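Local coordinates for cellobiose 2-epimerase (Caldibacillus thermoamylovorans, PDB 5ZHB), which catalyses the reversible epimerisation of cellobiose at C2 of its reducing-end glucose, giving the glucosyl-mannose epimer, at residues A61-L66 / A70-A75; D106-V111 / E165-E170; V147-N150 / A155-E158. All blocks are in the same frame, centred on the assembly; numbering follows the deposited sequence. Where two conformers were deposited one is given.

From the N terminus, the chain first closes on itself at interaction 1, where helix 49-66 turns after two residues into its antiparallel neighbour, helix 69-86. Interaction 2 opens later, at strand 106-110, and closes only after 53 intervening residues, when the loop following strand 155-160 returns to it. Inside that long loop is nested interaction 3, a tight hairpin with four residues between its segments. Interactions 2 and 3 have centres about 11 Å apart and meet at the same three-stranded sheet, with Asn169 of one probably hydrogen-bonded to the backbone of Glu158 of the other. Interaction 1 stands apart, its centre about 32 Å from that of interaction 2.

Interaction 1: residues A61-L66 / A70-A75; sequences AAYRVL and AYLQQA
Tyr63 faces Tyr71 and Leu72 across two antiparallel helix segments whose axes approach to 8.2 Å, and its side chain can be followed outward as a worked case of helix-helix packing. Its CB lies 3.9 Å from Tyr71 CB, at the level where the two backbones come nearest. With CG anti to the backbone N (chi1 180°), the ring reaches out obliquely over Leu72 and presents one face to it. Leu72 CB sits over the ring centre, 3.7 Å from the centroid and only 12° off the normal, a CH-pi contact; CD1 is the ring atom it approaches most closely, at 3.6 Å. Farther out, Tyr63 CZ and OH each pass Leu72 CD2, and the hydroxyl ends in a hydrogen bond with Glu69, just ahead of the second segment. An alanine at Tyr63 is likely to leave Leu72 without the ring that covers its CB and Glu69 without its hydroxyl partner. Tyr71 returns the gesture on the other flank: its CD2 meets Ala62 CB at 3.8 Å and its CE2 meets Leu66 CD1 at 4.0 Å, while its hydroxyl bonds to Glu13 of helix 2-21. Antiparallel helices joined by so short a turn form an alpha-hairpin, the element from which the (alpha/alpha)6 barrel of this epimerase family is built.

Interaction 2: residues D106-V111 / E165-E170; sequences DDRKHV and EEQSNE
Arg108 and Gln167 face each other across two backbones that run side by side without pairing, their CA atoms 9.1 Å apart, with His110 and Asn169 following at 8.9 Å. Each backbone instead bonds to strand 155-160: Lys109 and Val111 reach Phe160 and Glu158, and Gln167 reaches Glu159. Across the gap, the Gln167 amide approaches the aliphatic part of Arg108 rather than its charge. Gln167 NE2 comes to 3.1 Å from Arg108 CD, but both residues have a second conformer, so this short approach is doubtful in detail. The two side chains meet at about a right angle, with the amide and guanidinium planes 87° apart.

The guanidinium is occupied elsewhere. In the conformer given, a bend at chi3 (-53°) brings it alongside Asp106, which it grips side-on: NE reaches Asp106 OD1 at 3.0 Å and NH2 reaches Asp106 OD2 at 2.9 Å. Both oxygens use their syn lone pairs, although they lie somewhat tilted from the guanidinium plane. NH1 adds a salt bridge to Glu159, and Trp96 contributes a cation-pi contact.

Farther along, the carbonyl oxygen of Glu170 lies at the edge of the His110 imidazole, near its plane, with Glu170 O and His110 NE2 4.5 Å apart, too far for a bond. His110 ND1 instead caps the backbone N of Tyr112, at the start of helix 111-128. The carboxylate of Glu170 takes a hydrogen bond from the backbone N of Ser173. The chemistry is thus lopsided: ionic partners hold Arg108 in this conformer, whereas the loop meets Arg108 through one amide and His110 through a distant carbonyl. This direct contact is weak, and the loop is held mainly through strand 155-160, which fits poor order limited to residues 168-170.

Interaction 3: residues V147-N150 / A155-E158; sequences VGFN and AYKE
Phe149 and Tyr156 form a non-hydrogen-bonded pair in an antiparallel hairpin, with their side chains on one face. Phe149 turns its edge to the face of Tyr156: its CD1 lies over the centre of the tyrosine ring, 3.7 Å from Tyr156 CE1, in an edge-to-face pair with planes at 52° and centroids 4.8 Å apart. Backbone bonds hold the two strands in this register. Lys157 N gives to Gly148 O at 2.8 Å, and Asn150 N to Ala155 O, also at 2.8 Å; the return bond from Ala155 N to Asn150 O is weak.

On the other side of the hairpin the extended Lys157 chain passes Asn150 at about a right angle, its CE 3.7 Å from Asn150 CB, before its NZ pairs with Glu166. Asn150 OD1 accepts from the backbone N of Glu152, within the turn between the strands. Tyr156 OH is placed by Glu145 and Arg208, and the latter also makes a cation-pi contact with Phe149, so one arginine meets both side chains, the Phe149 ring and the Tyr156 hydroxyl. Helix 183-199 packs on the hairpin through His186 against Ala155 and Tyr193 against Tyr156, while strand 106-110 flanks strand 155-160 opposite strand 149-150.

Interaction 1: residues A61-L66 / A70-A75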
# COMPACT_ATOMS: atom_id res chain seq x y z
N ALA A 61 -8.66 4.81 -9.33
CA ALA A 61 -9.70 4.38 -8.40
C ALA A 61 -10.66 5.53 -8.10
O ALA A 61 -11.85 5.28 -7.97
CB ALA A 61 -9.11 3.85 -7.11
N ALA A 62 -10.13 6.76 -7.88
CA ALA A 62 -10.99 7.91 -7.64
C ALA A 62 -11.97 8.07 -8.79
O ALA A 62 -13.16 8.34 -8.56
CB ALA A 62 -10.21 9.18 -7.44
N TYR A 63 -11.47 7.91 -10.02
CA TYR A 63 -12.31 8.03 -11.21
C TYR A 63 -13.36 6.92 -11.24
O TYR A 63 -14.53 7.19 -11.50
CB TYR A 63 -11.47 8.07 -12.49
CG TYR A 63 -12.33 8.20 -13.74
CD1 TYR A 63 -12.99 9.39 -14.03
CD2 TYR A 63 -12.49 7.14 -14.62
CE1 TYR A 63 -13.77 9.52 -15.17
CE2 TYR A 63 -13.28 7.25 -15.76
CZ TYR A 63 -13.92 8.45 -16.04
OH TYR A 63 -14.69 8.58 -17.16
N ARG A 64 -12.96 5.68 -10.93
CA ARG A 64 -13.85 4.53 -10.94
C ARG A 64 -15.06 4.76 -10.03
O ARG A 64 -16.19 4.44 -10.39
CB ARG A 64 -13.14 3.26 -10.45
CG ARG A 64 -14.00 2.01 -10.55
CD ARG A 64 -13.28 0.70 -10.34
NE ARG A 64 -12.37 0.69 -9.19
CZ ARG A 64 -12.73 0.64 -7.91
NH1 ARG A 64 -13.96 0.34 -7.57
NH2 ARG A 64 -11.84 0.87 -6.97
N VAL A 65 -14.79 5.30 -8.84
CA VAL A 65 -15.79 5.39 -7.80
C VAL A 65 -16.56 6.69 -7.95
O VAL A 65 -17.78 6.69 -7.79
CB VAL A 65 -15.15 5.32 -6.40
CG1 VAL A 65 -16.16 5.66 -5.31
CG2 VAL A 65 -14.50 3.96 -6.15
N LEU A 66 -15.86 7.80 -8.25
CA LEU A 66 -16.49 9.10 -8.19
C LEU A 66 -16.77 9.69 -9.57
O LEU A 66 -17.54 10.65 -9.64
CB LEU A 66 -15.63 10.06 -7.39
CG LEU A 66 -15.41 9.66 -5.93
CD1 LEU A 66 -14.35 10.56 -5.32
CD2 LEU A 66 -16.71 9.70 -5.13
N ALA A 70 -11.76 14.99 -14.31
CA ALA A 70 -10.46 15.49 -13.90
C ALA A 70 -9.59 14.35 -13.35
O ALA A 70 -8.38 14.34 -13.59
CB ALA A 70 -10.60 16.59 -12.88
N TYR A 71 -10.21 13.39 -12.66
CA TYR A 71 -9.47 12.30 -12.02
C TYR A 71 -8.87 11.38 -13.08
O TYR A 71 -7.74 10.92 -12.93
CB TYR A 71 -10.35 11.54 -11.02
CG TYR A 71 -10.92 12.37 -9.88
CD1 TYR A 71 -10.32 13.55 -9.45
CD2 TYR A 71 -12.07 11.95 -9.22
CE1 TYR A 71 -10.85 14.30 -8.41
CE2 TYR A 71 -12.62 12.69 -8.19
CZ TYR A 71 -12.01 13.87 -7.79
OH TYR A 71 -12.56 14.55 -6.76
N LEU A 72 -9.64 11.11 -14.14
CA LEU A 72 -9.16 10.37 -15.30
C LEU A 72 -7.98 11.07 -15.97
O LEU A 72 -7.05 10.40 -16.43
CB LEU A 72 -10.26 10.11 -16.33
CG LEU A 72 -9.82 9.34 -17.58
CD1 LEU A 72 -9.26 7.98 -17.21
CD2 LEU A 72 -10.96 9.18 -18.59
N GLN A 73 -8.05 12.41 -16.09
CA GLN A 73 -6.97 13.18 -16.69
C GLN A 73 -5.70 13.06 -15.85
O GLN A 73 -4.61 12.96 -16.38
CB GLN A 73 -7.39 14.64 -16.90
CG GLN A 73 -8.45 14.82 -17.99
CD GLN A 73 -8.91 16.25 -18.18
OE1 GLN A 73 -9.94 16.51 -18.81
NE2 GLN A 73 -8.16 17.19 -17.63
N GLN A 74 -5.84 13.07 -14.51
CA GLN A 74 -4.68 12.87 -13.65
C GLN A 74 -4.14 11.46 -13.86
O GLN A 74 -2.92 11.27 -13.98
CB GLN A 74 -5.06 13.13 -12.20
CG GLN A 74 -5.57 14.55 -11.94
CD GLN A 74 -4.50 15.57 -12.23
OE1 GLN A 74 -3.35 15.42 -11.81
NE2 GLN A 74 -4.87 16.61 -12.97
N ALA A 75 -5.03 10.46 -13.89
CA ALA A 75 -4.63 9.07 -14.09
C ALA A 75 -3.85 8.90 -15.40
O ALA A 75 -2.83 8.21 -15.44
CB ALA A 75 -5.81 8.15 -14.05

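Interaction 2: residues D106-V111 / E165-E170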
# COMPACT_ATOMS: atom_id res chain seq x y z
N ASP A 106 17.89 5.35 -9.74
CA ASP A 106 18.13 4.12 -9.00
C ASP A 106 17.46 3.01 -9.80
O ASP A 106 16.23 2.87 -9.82
CB ASP A 106 17.72 4.18 -7.54
CG ASP A 106 18.09 2.96 -6.69
OD1 ASP A 106 18.38 1.86 -7.25
OD2 ASP A 106 18.11 3.09 -5.47
N ASP A 107 18.29 2.31 -10.58
CA ASP A 107 17.80 1.42 -11.61
C ASP A 107 17.64 -0.02 -11.12
O ASP A 107 17.44 -0.92 -11.94
CB ASP A 107 18.71 1.49 -12.83
CG ASP A 107 20.14 1.00 -12.62
OD1 ASP A 107 20.46 0.53 -11.52
OD2 ASP A 107 20.91 1.12 -13.57
N ARG A 108 17.74 -0.23 -9.80
CA ARG A 108 17.43 -1.53 -9.22
C ARG A 108 15.99 -1.96 -9.52
O ARG A 108 15.09 -1.15 -9.72
CB ARG A 108 17.71 -1.51 -7.72
CG ARG A 108 19.20 -1.51 -7.43
CD ARG A 108 19.46 -1.52 -5.95
NE ARG A 108 18.73 -0.41 -5.33
CZ ARG A 108 18.74 -0.15 -4.03
NH1 ARG A 108 19.44 -0.91 -3.21
NH2 ARG A 108 18.07 0.89 -3.58
N LYS A 109 15.79 -3.27 -9.54
CA LYS A 109 14.51 -3.86 -9.87
C LYS A 109 14.05 -4.66 -8.64
O LYS A 109 14.68 -5.66 -8.28
CB LYS A 109 14.74 -4.82 -11.04
CG LYS A 109 15.15 -4.16 -12.33
CD LYS A 109 14.15 -3.25 -13.01
CE LYS A 109 14.78 -2.46 -14.14
NZ LYS A 109 15.16 -3.29 -15.31
N HIS A 110 13.00 -4.18 -7.98
CA HIS A 110 12.55 -4.79 -6.75
C HIS A 110 11.17 -5.40 -7.03
O HIS A 110 10.34 -4.75 -7.68
CB HIS A 110 12.56 -3.73 -5.64
CG HIS A 110 12.54 -4.36 -4.29
ND1 HIS A 110 11.50 -5.18 -3.88
CD2 HIS A 110 13.45 -4.38 -3.31
CE1 HIS A 110 11.74 -5.64 -2.67
NE2 HIS A 110 12.93 -5.16 -2.28
N VAL A 111 10.94 -6.62 -6.54
CA VAL A 111 9.65 -7.30 -6.69
C VAL A 111 8.52 -6.43 -6.13
O VAL A 111 7.45 -6.37 -6.71
CB VAL A 111 9.71 -8.69 -6.02
CG1 VAL A 111 8.34 -9.35 -5.94
CG2 VAL A 111 10.67 -9.64 -6.72
N GLU A 165 19.56 -9.48 -11.97
CA GLU A 165 20.50 -10.36 -11.30
C GLU A 165 20.39 -10.11 -9.79
O GLU A 165 20.62 -9.00 -9.30
CB GLU A 165 21.93 -10.11 -11.81
CG GLU A 165 22.00 -10.10 -13.33
CD GLU A 165 23.25 -9.52 -13.98
OE1 GLU A 165 24.16 -8.98 -13.29
OE2 GLU A 165 23.26 -9.52 -15.24
N GLU A 166 20.02 -11.18 -9.09
CA GLU A 166 19.72 -11.12 -7.66
C GLU A 166 20.87 -10.50 -6.88
O GLU A 166 22.00 -10.99 -6.96
CB GLU A 166 19.40 -12.55 -7.20
CG GLU A 166 18.71 -12.58 -5.85
CD GLU A 166 17.92 -13.83 -5.56
OE1 GLU A 166 18.00 -14.80 -6.35
OE2 GLU A 166 17.16 -13.80 -4.57
N GLN A 167 20.53 -9.44 -6.12
CA GLN A 167 21.47 -8.67 -5.31
C GLN A 167 21.29 -9.07 -3.85
O GLN A 167 20.57 -10.03 -3.55
CB GLN A 167 21.21 -7.16 -5.43
CG GLN A 167 21.69 -6.54 -6.73
CD GLN A 167 21.81 -5.03 -6.68
OE1 GLN A 167 22.90 -4.48 -6.81
NE2 GLN A 167 20.69 -4.35 -6.51
N SER A 168 22.00 -8.37 -2.95
CA SER A 168 21.63 -8.30 -1.54
C SER A 168 20.11 -8.17 -1.38
O SER A 168 19.60 -7.05 -1.31
CB SER A 168 22.32 -7.12 -0.89
OG SER A 168 21.73 -5.90 -1.33
N ASN A 169 19.43 -9.33 -1.31
CA ASN A 169 17.97 -9.48 -1.41
C ASN A 169 17.44 -9.47 0.03
O ASN A 169 17.35 -10.51 0.68
CB ASN A 169 17.69 -10.63 -2.40
CG ASN A 169 16.43 -11.48 -2.22
OD1 ASN A 169 15.79 -11.84 -3.22
ND2 ASN A 169 16.13 -11.95 -1.00
N GLU A 170 17.15 -8.26 0.55
CA GLU A 170 16.91 -8.07 1.98
C GLU A 170 15.91 -6.93 2.21
O GLU A 170 15.14 -6.60 1.31
CB GLU A 170 18.24 -7.95 2.73
CG GLU A 170 19.44 -7.44 1.93
CD GLU A 170 19.79 -5.96 1.99
OE1 GLU A 170 19.87 -5.30 0.93
OE2 GLU A 170 20.02 -5.47 3.11

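Interaction 3: residues V147-N150 / A155-E158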
# COMPACT_ATOMS: atom_id res chain seq x y z
N VAL A 147 11.53 -14.68 -12.55
CA VAL A 147 12.76 -14.23 -11.93
C VAL A 147 12.50 -13.78 -10.48
O VAL A 147 13.40 -13.90 -9.65
CB VAL A 147 13.44 -13.16 -12.82
CG1 VAL A 147 12.63 -11.88 -12.93
CG2 VAL A 147 14.85 -12.86 -12.35
N GLY A 148 11.28 -13.33 -10.12
CA GLY A 148 11.01 -12.81 -8.77
C GLY A 148 10.47 -13.85 -7.78
O GLY A 148 10.05 -13.47 -6.69
N PHE A 149 10.53 -15.16 -8.10
CA PHE A 149 9.93 -16.20 -7.28
C PHE A 149 10.92 -17.33 -7.05
O PHE A 149 11.56 -17.77 -7.99
CB PHE A 149 8.65 -16.78 -7.89
CG PHE A 149 8.03 -17.90 -7.04
CD1 PHE A 149 7.42 -17.63 -5.82
CD2 PHE A 149 8.03 -19.23 -7.49
CE1 PHE A 149 6.87 -18.64 -5.03
CE2 PHE A 149 7.45 -20.24 -6.72
CZ PHE A 149 6.88 -19.94 -5.49
N ASN A 150 11.10 -17.74 -5.78
CA ASN A 150 11.97 -18.83 -5.41
C ASN A 150 11.16 -20.14 -5.25
O ASN A 150 10.52 -20.34 -4.23
CB ASN A 150 12.72 -18.45 -4.16
CG ASN A 150 13.80 -19.43 -3.85
OD1 ASN A 150 13.72 -20.58 -4.30
ND2 ASN A 150 14.78 -19.01 -3.07
N ALA A 155 8.72 -18.71 -1.98
CA ALA A 155 8.70 -17.33 -1.51
C ALA A 155 9.07 -16.39 -2.64
O ALA A 155 9.88 -16.72 -3.51
CB ALA A 155 9.61 -17.19 -0.31
N TYR A 156 8.40 -15.23 -2.69
CA TYR A 156 8.80 -14.18 -3.61
C TYR A 156 10.11 -13.58 -3.11
O TYR A 156 10.42 -13.56 -1.92
CB TYR A 156 7.61 -13.25 -3.83
CG TYR A 156 6.51 -13.93 -4.61
CD1 TYR A 156 6.52 -13.94 -6.00
CD2 TYR A 156 5.49 -14.65 -3.96
CE1 TYR A 156 5.54 -14.60 -6.71
CE2 TYR A 156 4.51 -15.32 -4.67
CZ TYR A 156 4.51 -15.26 -6.06
OH TYR A 156 3.60 -15.96 -6.80
N LYS A 157 10.89 -13.10 -4.08
CA LYS A 157 12.20 -12.56 -3.85
C LYS A 157 12.10 -11.04 -3.68
O LYS A 157 11.00 -10.48 -3.63
CB LYS A 157 13.06 -13.02 -5.04
CG LYS A 157 13.41 -14.50 -5.08
CD LYS A 157 14.40 -14.80 -6.20
CE LYS A 157 14.80 -16.24 -6.27
NZ LYS A 157 15.92 -16.42 -7.22
N GLU A 158 13.26 -10.40 -3.50
CA GLU A 158 13.36 -9.01 -3.06
C GLU A 158 14.01 -8.18 -4.17
O GLU A 158 13.32 -7.67 -5.04
CB GLU A 158 14.09 -8.93 -1.72
CG GLU A 158 13.31 -9.52 -0.54
CD GLU A 158 12.10 -8.67 -0.18
OE1 GLU A 158 12.25 -7.44 -0.20
OE2 GLU A 158 11.04 -9.23 0.13